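Local coordinates for uncharacterized protein Atu1656 (Agrobacterium tumefaciens, PDB 2OJH) that is of unknown function but folds as a six-bladed beta-propeller of the TolB family, with WD40-like propeller repeats in its sequence, at residues Tyr145-Tyr156 with Glu165-Asp176. Residues are numbered along the deposited sequence; the frame is centred on the assembly and turned at random.
Sequences YCGIRDQVFDIY and ETRLTHGEGRND
D154 carries the polar centre of this contact, its two carboxylate oxygens gripping different parts of 165-176. D154 OD1 accepts G171 N on its syn lone pair (2.8 Å) and T169 OG1 on the anti side, somewhat out of the carboxylate plane (2.7 Å). T169 OG1, lodged between its own backbone N and carbonyl carbon (chi1 62°), takes in turn an almost straight bond from I155 N (3.0 Å, 171°), so one hydroxyl links side chain and main chain of 152-156. D154 OD2 forms a salt bridge with R167 NH2 (2.9 Å), the guanidinium turned 46° from the carboxylate. At the other end E165 reaches out extended: E165 OE2 receives Y145 OH on its anti lone pair (2.6 Å), and R149 NH2 from above the carboxylate plane, a second salt bridge.

Further bonds involve the main chain. L168 N meets I155 O at 2.7 Å, while F153 O is shared by N175 N and the side-chain amide N175 ND2, the latter lying in the carbonyl plane; N175 OD1 bonds to S191 OG and R193 NH2.

Side-chain packing adds to this. R174 runs alongside F153 in the same direction, its CD making a CH-pi contact over one ring face and its guanidinium plane nearly parallel to the ring; I148 CG1 covers the opposite face. The Y156 ring rests against R167 CG, and I155 packs on T169 CG2 and the N175 backbone.

Y156 and R167 form an antiparallel non-hydrogen-bonded pair where strand 165-167 closes the outer edge of a four-stranded beta-propeller blade, beside 152-159. The loop then crosses to strand 175-180, which opens the next blade, where I155 and N175 both touch F189 of strand 186-191.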
ATOM      1  N   TYR A 145       6.440   4.152  -6.917  1.00 38.08           N
ATOM      2  CA  TYR A 145       5.065   4.613  -7.126  1.00 37.87           C
ATOM      3  C   TYR A 145       4.495   4.217  -8.460  1.00 37.59           C
ATOM      4  O   TYR A 145       5.229   3.787  -9.380  1.00 38.08           O
ATOM      5  CB  TYR A 145       4.968   6.141  -6.963  1.00 37.51           C
ATOM      6  CG  TYR A 145       5.876   7.004  -7.839  1.00 38.75           C
ATOM      7  CD1 TYR A 145       7.237   7.166  -7.535  1.00 36.69           C
ATOM      8  CD2 TYR A 145       5.359   7.723  -8.918  1.00 37.96           C
ATOM      9  CE1 TYR A 145       8.059   7.957  -8.326  1.00 38.78           C
ATOM     10  CE2 TYR A 145       6.168   8.531  -9.698  1.00 37.58           C
ATOM     11  CZ  TYR A 145       7.529   8.648  -9.395  1.00 38.58           C
ATOM     12  OH  TYR A 145       8.351   9.475 -10.147  1.00 38.88           O
ATOM     13  N   CYS A 146       3.178   4.350  -8.587  1.00 38.28           N
ATOM     14  CA  CYS A 146       2.524   4.101  -9.878  1.00 36.92           C
ATOM     15  C   CYS A 146       2.392   5.491 -10.483  1.00 37.91           C
ATOM     16  O   CYS A 146       1.949   6.432  -9.791  1.00 36.73           O
ATOM     17  CB  CYS A 146       1.141   3.479  -9.703  1.00 37.47           C
ATOM     18  SG  CYS A 146       0.259   3.276 -11.298  1.00 39.45           S
ATOM     19  N   GLY A 147       2.881   5.654 -11.718  1.00 37.42           N
ATOM     20  CA  GLY A 147       2.705   6.886 -12.457  1.00 36.16           C
ATOM     21  C   GLY A 147       1.876   6.607 -13.683  1.00 38.09           C
ATOM     22  O   GLY A 147       2.152   5.639 -14.412  1.00 36.82           O
ATOM     23  N   ILE A 148       0.855   7.431 -13.928  1.00 37.70           N
ATOM     24  CA  ILE A 148       0.089   7.282 -15.168  1.00 37.86           C
ATOM     25  C   ILE A 148       0.504   8.407 -16.098  1.00 38.37           C
ATOM     26  O   ILE A 148       0.500   9.582 -15.695  1.00 38.85           O
ATOM     27  CB  ILE A 148      -1.452   7.261 -14.955  1.00 37.18           C
ATOM     28  CG1 ILE A 148      -1.833   6.227 -13.902  1.00 36.50           C
ATOM     29  CG2 ILE A 148      -2.193   6.914 -16.266  1.00 38.65           C
ATOM     30  CD1 ILE A 148      -3.225   6.467 -13.324  1.00 37.80           C
ATOM     31  N   ARG A 149       0.937   8.032 -17.301  1.00 38.54           N
ATOM     32  CA  ARG A 149       1.405   8.990 -18.299  1.00 39.11           C
ATOM     33  C   ARG A 149       0.712   8.690 -19.606  1.00 40.34           C
ATOM     34  O   ARG A 149       0.945   7.648 -20.219  1.00 39.10           O
ATOM     35  CB  ARG A 149       2.915   8.887 -18.463  1.00 39.67           C
ATOM     36  CG  ARG A 149       3.699   8.880 -17.137  1.00 39.55           C
ATOM     37  CD  ARG A 149       3.788  10.264 -16.483  1.00 39.81           C
ATOM     38  NE  ARG A 149       4.559  10.185 -15.246  1.00 40.69           N
ATOM     39  CZ  ARG A 149       4.030  10.126 -14.018  1.00 42.60           C
ATOM     40  NH1 ARG A 149       2.716  10.161 -13.844  1.00 41.41           N
ATOM     41  NH2 ARG A 149       4.814  10.046 -12.955  1.00 39.20           N
ATOM     42  N   ASP A 150      -0.176   9.599 -20.009  1.00 41.27           N
ATOM     43  CA  ASP A 150      -1.053   9.378 -21.164  1.00 41.74           C
ATOM     44  C   ASP A 150      -1.658   7.975 -21.148  1.00 40.86           C
ATOM     45  O   ASP A 150      -1.579   7.270 -22.148  1.00 40.30           O
ATOM     46  CB  ASP A 150      -0.282   9.619 -22.465  1.00 42.70           C
ATOM     47  CG  ASP A 150       0.270  11.043 -22.553  1.00 45.73           C
ATOM     48  OD1 ASP A 150      -0.514  11.979 -22.287  1.00 48.32           O
ATOM     49  OD2 ASP A 150       1.467  11.215 -22.871  1.00 47.54           O
ATOM     50  N   GLN A 151      -2.235   7.585 -20.005  1.00 40.23           N
ATOM     51  CA  GLN A 151      -2.938   6.302 -19.852  1.00 40.56           C
ATOM     52  C   GLN A 151      -2.020   5.077 -19.933  1.00 39.50           C
ATOM     53  O   GLN A 151      -2.477   3.961 -20.188  1.00 39.75           O
ATOM     54  CB  GLN A 151      -4.093   6.197 -20.866  1.00 40.64           C
ATOM     55  CG  GLN A 151      -5.254   7.144 -20.551  1.00 44.07           C
ATOM     56  CD  GLN A 151      -5.766   6.949 -19.145  1.00 47.60           C
ATOM     57  OE1 GLN A 151      -6.152   5.838 -18.761  1.00 52.19           O
ATOM     58  NE2 GLN A 151      -5.740   8.018 -18.348  1.00 50.17           N
ATOM     59  N   VAL A 152      -0.725   5.298 -19.726  1.00 37.60           N
ATOM     60  CA  VAL A 152       0.242   4.219 -19.556  1.00 37.44           C
ATOM     61  C   VAL A 152       0.581   4.179 -18.050  1.00 36.90           C
ATOM     62  O   VAL A 152       1.047   5.180 -17.481  1.00 38.43           O
ATOM     63  CB  VAL A 152       1.531   4.452 -20.385  1.00 36.52           C
ATOM     64  CG1 VAL A 152       2.492   3.289 -20.232  1.00 36.67           C
ATOM     65  CG2 VAL A 152       1.194   4.717 -21.866  1.00 36.99           C
ATOM     66  N   PHE A 153       0.329   3.027 -17.430  1.00 36.81           N
ATOM     67  CA  PHE A 153       0.450   2.821 -15.995  1.00 37.27           C
ATOM     68  C   PHE A 153       1.794   2.142 -15.738  1.00 37.09           C
ATOM     69  O   PHE A 153       1.959   0.965 -16.072  1.00 35.60           O
ATOM     70  CB  PHE A 153      -0.649   1.868 -15.487  1.00 37.96           C
ATOM     71  CG  PHE A 153      -2.045   2.424 -15.555  1.00 38.68           C
ATOM     72  CD1 PHE A 153      -2.649   2.704 -16.783  1.00 37.94           C
ATOM     73  CD2 PHE A 153      -2.780   2.601 -14.394  1.00 41.41           C
ATOM     74  CE1 PHE A 153      -3.956   3.187 -16.844  1.00 41.73           C
ATOM     75  CE2 PHE A 153      -4.110   3.060 -14.450  1.00 40.08           C
ATOM     76  CZ  PHE A 153      -4.683   3.382 -15.660  1.00 39.45           C
ATOM     77  N   ASP A 154       2.754   2.866 -15.159  1.00 35.79           N
ATOM     78  CA  ASP A 154       4.062   2.261 -14.926  1.00 36.04           C
ATOM     79  C   ASP A 154       4.575   2.396 -13.517  1.00 36.72           C
ATOM     80  O   ASP A 154       4.118   3.271 -12.738  1.00 36.53           O
ATOM     81  CB  ASP A 154       5.126   2.852 -15.867  1.00 37.20           C
ATOM     82  CG  ASP A 154       5.072   2.254 -17.258  1.00 36.84           C
ATOM     83  OD1 ASP A 154       4.992   1.002 -17.400  1.00 38.43           O
ATOM     84  OD2 ASP A 154       5.102   3.058 -18.210  1.00 36.57           O
ATOM     85  N   ILE A 155       5.578   1.567 -13.222  1.00 36.34           N
ATOM     86  CA  ILE A 155       6.289   1.629 -11.959  1.00 36.33           C
ATOM     87  C   ILE A 155       7.437   2.590 -12.121  1.00 36.66           C
ATOM     88  O   ILE A 155       8.207   2.501 -13.092  1.00 36.89           O
ATOM     89  CB  ILE A 155       6.823   0.220 -11.565  1.00 36.05           C
ATOM     90  CG1 ILE A 155       5.678  -0.834 -11.616  1.00 36.61           C
ATOM     91  CG2 ILE A 155       7.555   0.259 -10.205  1.00 36.09           C
ATOM     92  CD1 ILE A 155       4.422  -0.501 -10.766  1.00 37.37           C
ATOM     93  N   TYR A 156       7.544   3.517 -11.172  1.00 36.40           N
ATOM     94  CA  TYR A 156       8.613   4.510 -11.167  1.00 36.72           C
ATOM     95  C   TYR A 156       9.275   4.453  -9.809  1.00 36.93           C
ATOM     96  O   TYR A 156       8.678   3.969  -8.833  1.00 35.70           O
ATOM     97  CB  TYR A 156       8.054   5.941 -11.354  1.00 36.92           C
ATOM     98  CG  TYR A 156       7.550   6.207 -12.734  1.00 36.27           C
ATOM     99  CD1 TYR A 156       8.382   6.757 -13.703  1.00 36.40           C
ATOM    100  CD2 TYR A 156       6.242   5.855 -13.100  1.00 36.80           C
ATOM    101  CE1 TYR A 156       7.925   6.945 -15.017  1.00 38.87           C
ATOM    102  CE2 TYR A 156       5.788   6.040 -14.404  1.00 36.84           C
ATOM    103  CZ  TYR A 156       6.636   6.585 -15.350  1.00 36.11           C
ATOM    104  OH  TYR A 156       6.190   6.795 -16.625  1.00 37.81           O
ATOM    105  N   GLU A 165      13.342  11.138 -11.432  1.00 42.19           N
ATOM    106  CA  GLU A 165      12.360  10.090 -11.653  1.00 42.38           C
ATOM    107  C   GLU A 165      12.925   9.009 -12.586  1.00 42.07           C
ATOM    108  O   GLU A 165      13.526   9.326 -13.628  1.00 41.58           O
ATOM    109  CB  GLU A 165      11.090  10.732 -12.231  1.00 42.93           C
ATOM    110  CG  GLU A 165      10.025   9.804 -12.765  1.00 43.18           C
ATOM    111  CD  GLU A 165       8.769  10.565 -13.181  1.00 43.91           C
ATOM    112  OE1 GLU A 165       8.727  11.080 -14.327  1.00 44.10           O
ATOM    113  OE2 GLU A 165       7.814  10.657 -12.363  1.00 44.22           O
ATOM    114  N   THR A 166      12.750   7.749 -12.201  1.00 40.91           N
ATOM    115  CA  THR A 166      13.254   6.610 -12.961  1.00 40.61           C
ATOM    116  C   THR A 166      12.090   5.698 -13.305  1.00 40.03           C
ATOM    117  O   THR A 166      11.347   5.274 -12.418  1.00 38.68           O
ATOM    118  CB  THR A 166      14.288   5.802 -12.160  1.00 41.22           C
ATOM    119  OG1 THR A 166      15.476   6.581 -12.013  1.00 42.12           O
ATOM    120  CG2 THR A 166      14.656   4.492 -12.868  1.00 41.38           C
ATOM    121  N   ARG A 167      11.953   5.397 -14.593  1.00 38.68           N
ATOM    122  CA  ARG A 167      10.874   4.550 -15.076  1.00 38.60           C
ATOM    123  C   ARG A 167      11.338   3.076 -15.073  1.00 38.41           C
ATOM    124  O   ARG A 167      12.349   2.740 -15.710  1.00 38.39           O
ATOM    125  CB  ARG A 167      10.513   5.010 -16.485  1.00 38.67           C
ATOM    126  CG  ARG A 167       9.253   4.402 -17.019  1.00 39.04           C
ATOM    127  CD  ARG A 167       8.899   4.960 -18.359  1.00 38.72           C
ATOM    128  NE  ARG A 167       7.837   4.178 -18.979  1.00 37.64           N
ATOM    129  CZ  ARG A 167       7.461   4.289 -20.242  1.00 39.10           C
ATOM    130  NH1 ARG A 167       8.089   5.139 -21.046  1.00 39.50           N
ATOM    131  NH2 ARG A 167       6.470   3.532 -20.712  1.00 38.16           N
ATOM    132  N   LEU A 168      10.625   2.209 -14.352  1.00 37.87           N
ATOM    133  CA  LEU A 168      11.059   0.813 -14.177  1.00 38.12           C
ATOM    134  C   LEU A 168      10.316  -0.191 -15.025  1.00 37.95           C
ATOM    135  O   LEU A 168      10.827  -1.281 -15.277  1.00 38.69           O
ATOM    136  CB  LEU A 168      10.989   0.392 -12.705  1.00 38.38           C
ATOM    137  CG  LEU A 168      11.912   1.230 -11.810  1.00 39.21           C
ATOM    138  CD1 LEU A 168      11.566   0.994 -10.376  1.00 42.19           C
ATOM    139  CD2 LEU A 168      13.400   0.929 -12.046  1.00 40.93           C
ATOM    140  N   THR A 169       9.102   0.156 -15.426  1.00 37.55           N
ATOM    141  CA  THR A 169       8.380  -0.636 -16.412  1.00 38.14           C
ATOM    142  C   THR A 169       8.049   0.287 -17.569  1.00 38.32           C
ATOM    143  O   THR A 169       8.047   1.505 -17.407  1.00 38.69           O
ATOM    144  CB  THR A 169       7.113  -1.336 -15.845  1.00 37.84           C
ATOM    145  OG1 THR A 169       6.164  -0.362 -15.385  1.00 37.75           O
ATOM    146  CG2 THR A 169       7.470  -2.268 -14.701  1.00 36.74           C
ATOM    147  N   HIS A 170       7.777  -0.302 -18.725  1.00 38.65           N
ATOM    148  CA  HIS A 170       7.651   0.454 -19.945  1.00 38.82           C
ATOM    149  C   HIS A 170       6.399   0.049 -20.724  1.00 38.32           C
ATOM    150  O   HIS A 170       6.467  -0.271 -21.898  1.00 38.20           O
ATOM    151  CB  HIS A 170       8.953   0.342 -20.771  1.00 39.34           C
ATOM    152  CG  HIS A 170      10.145   0.926 -20.073  1.00 40.05           C
ATOM    153  ND1 HIS A 170      10.919   0.200 -19.191  1.00 41.71           N
ATOM    154  CD2 HIS A 170      10.650   2.183 -20.069  1.00 41.34           C
ATOM    155  CE1 HIS A 170      11.861   0.983 -18.690  1.00 41.55           C
ATOM    156  NE2 HIS A 170      11.723   2.189 -19.211  1.00 40.27           N
ATOM    157  N   GLY A 171       5.253   0.083 -20.045  1.00 37.81           N
ATOM    158  CA  GLY A 171       3.950  -0.073 -20.694  1.00 37.08           C
ATOM    159  C   GLY A 171       3.585  -1.482 -21.087  1.00 36.97           C
ATOM    160  O   GLY A 171       2.692  -1.678 -21.913  1.00 36.79           O
ATOM    161  N   GLU A 172       4.281  -2.462 -20.513  1.00 37.07           N
ATOM    162  CA  GLU A 172       3.910  -3.864 -20.656  1.00 37.90           C
ATOM    163  C   GLU A 172       2.700  -4.080 -19.750  1.00 37.58           C
ATOM    164  O   GLU A 172       2.855  -4.280 -18.558  1.00 38.43           O
ATOM    165  CB  GLU A 172       5.056  -4.794 -20.220  1.00 38.36           C
ATOM    166  CG  GLU A 172       6.384  -4.596 -20.972  1.00 38.89           C
ATOM    167  CD  GLU A 172       7.307  -3.609 -20.244  1.00 39.95           C
ATOM    168  OE1 GLU A 172       6.892  -3.032 -19.231  1.00 37.90           O
ATOM    169  OE2 GLU A 172       8.455  -3.408 -20.687  1.00 41.98           O
ATOM    170  N   GLY A 173       1.501  -4.000 -20.314  1.00 37.45           N
ATOM    171  CA  GLY A 173       0.279  -4.038 -19.513  1.00 37.04           C
ATOM    172  C   GLY A 173       0.159  -2.793 -18.667  1.00 36.80           C
ATOM    173  O   GLY A 173       0.957  -1.866 -18.817  1.00 36.42           O
ATOM    174  N   ARG A 174      -0.852  -2.744 -17.799  1.00 36.87           N
ATOM    175  CA  ARG A 174      -0.892  -1.698 -16.762  1.00 37.07           C
ATOM    176  C   ARG A 174      -0.145  -2.222 -15.538  1.00 37.30           C
ATOM    177  O   ARG A 174      -0.280  -3.378 -15.180  1.00 38.03           O
ATOM    178  CB  ARG A 174      -2.329  -1.335 -16.369  1.00 37.63           C
ATOM    179  CG  ARG A 174      -3.237  -0.983 -17.537  1.00 34.82           C
ATOM    180  CD  ARG A 174      -4.602  -0.571 -17.012  1.00 36.13           C
ATOM    181  NE  ARG A 174      -5.413   0.018 -18.067  1.00 42.04           N
ATOM    182  CZ  ARG A 174      -6.665   0.443 -17.907  1.00 42.56           C
ATOM    183  NH1 ARG A 174      -7.256   0.352 -16.729  1.00 45.13           N
ATOM    184  NH2 ARG A 174      -7.319   0.938 -18.934  1.00 46.22           N
ATOM    185  N   ASN A 175       0.636  -1.371 -14.896  1.00 37.13           N
ATOM    186  CA  ASN A 175       1.477  -1.816 -13.792  1.00 37.03           C
ATOM    187  C   ASN A 175       1.212  -0.922 -12.620  1.00 38.07           C
ATOM    188  O   ASN A 175       1.246   0.298 -12.760  1.00 37.57           O
ATOM    189  CB  ASN A 175       2.952  -1.757 -14.188  1.00 36.38           C
ATOM    190  CG  ASN A 175       3.225  -2.527 -15.441  1.00 36.81           C
ATOM    191  OD1 ASN A 175       3.206  -3.774 -15.443  1.00 35.01           O
ATOM    192  ND2 ASN A 175       3.414  -1.809 -16.545  1.00 36.27           N
ATOM    193  N   ASP A 176       0.967  -1.525 -11.461  1.00 38.55           N
ATOM    194  CA  ASP A 176       0.478  -0.770 -10.316  1.00 38.03           C
ATOM    195  C   ASP A 176       1.007  -1.353  -9.011  1.00 38.15           C
ATOM    196  O   ASP A 176       1.648  -2.418  -8.998  1.00 37.15           O
ATOM    197  CB  ASP A 176      -1.048  -0.814 -10.326  1.00 38.41           C
ATOM    198  CG  ASP A 176      -1.690   0.346  -9.585  1.00 39.91           C
ATOM    199  OD1 ASP A 176      -1.046   1.008  -8.749  1.00 41.10           O
ATOM    200  OD2 ASP A 176      -2.879   0.583  -9.860  1.00 43.68           O
TER
HETATM  201  O   HOH W   1       7.213  10.624 -16.195  1.00 38.96           O
HETATM  202  O   HOH W   2      -0.077   0.826 -18.907  1.00 34.36           O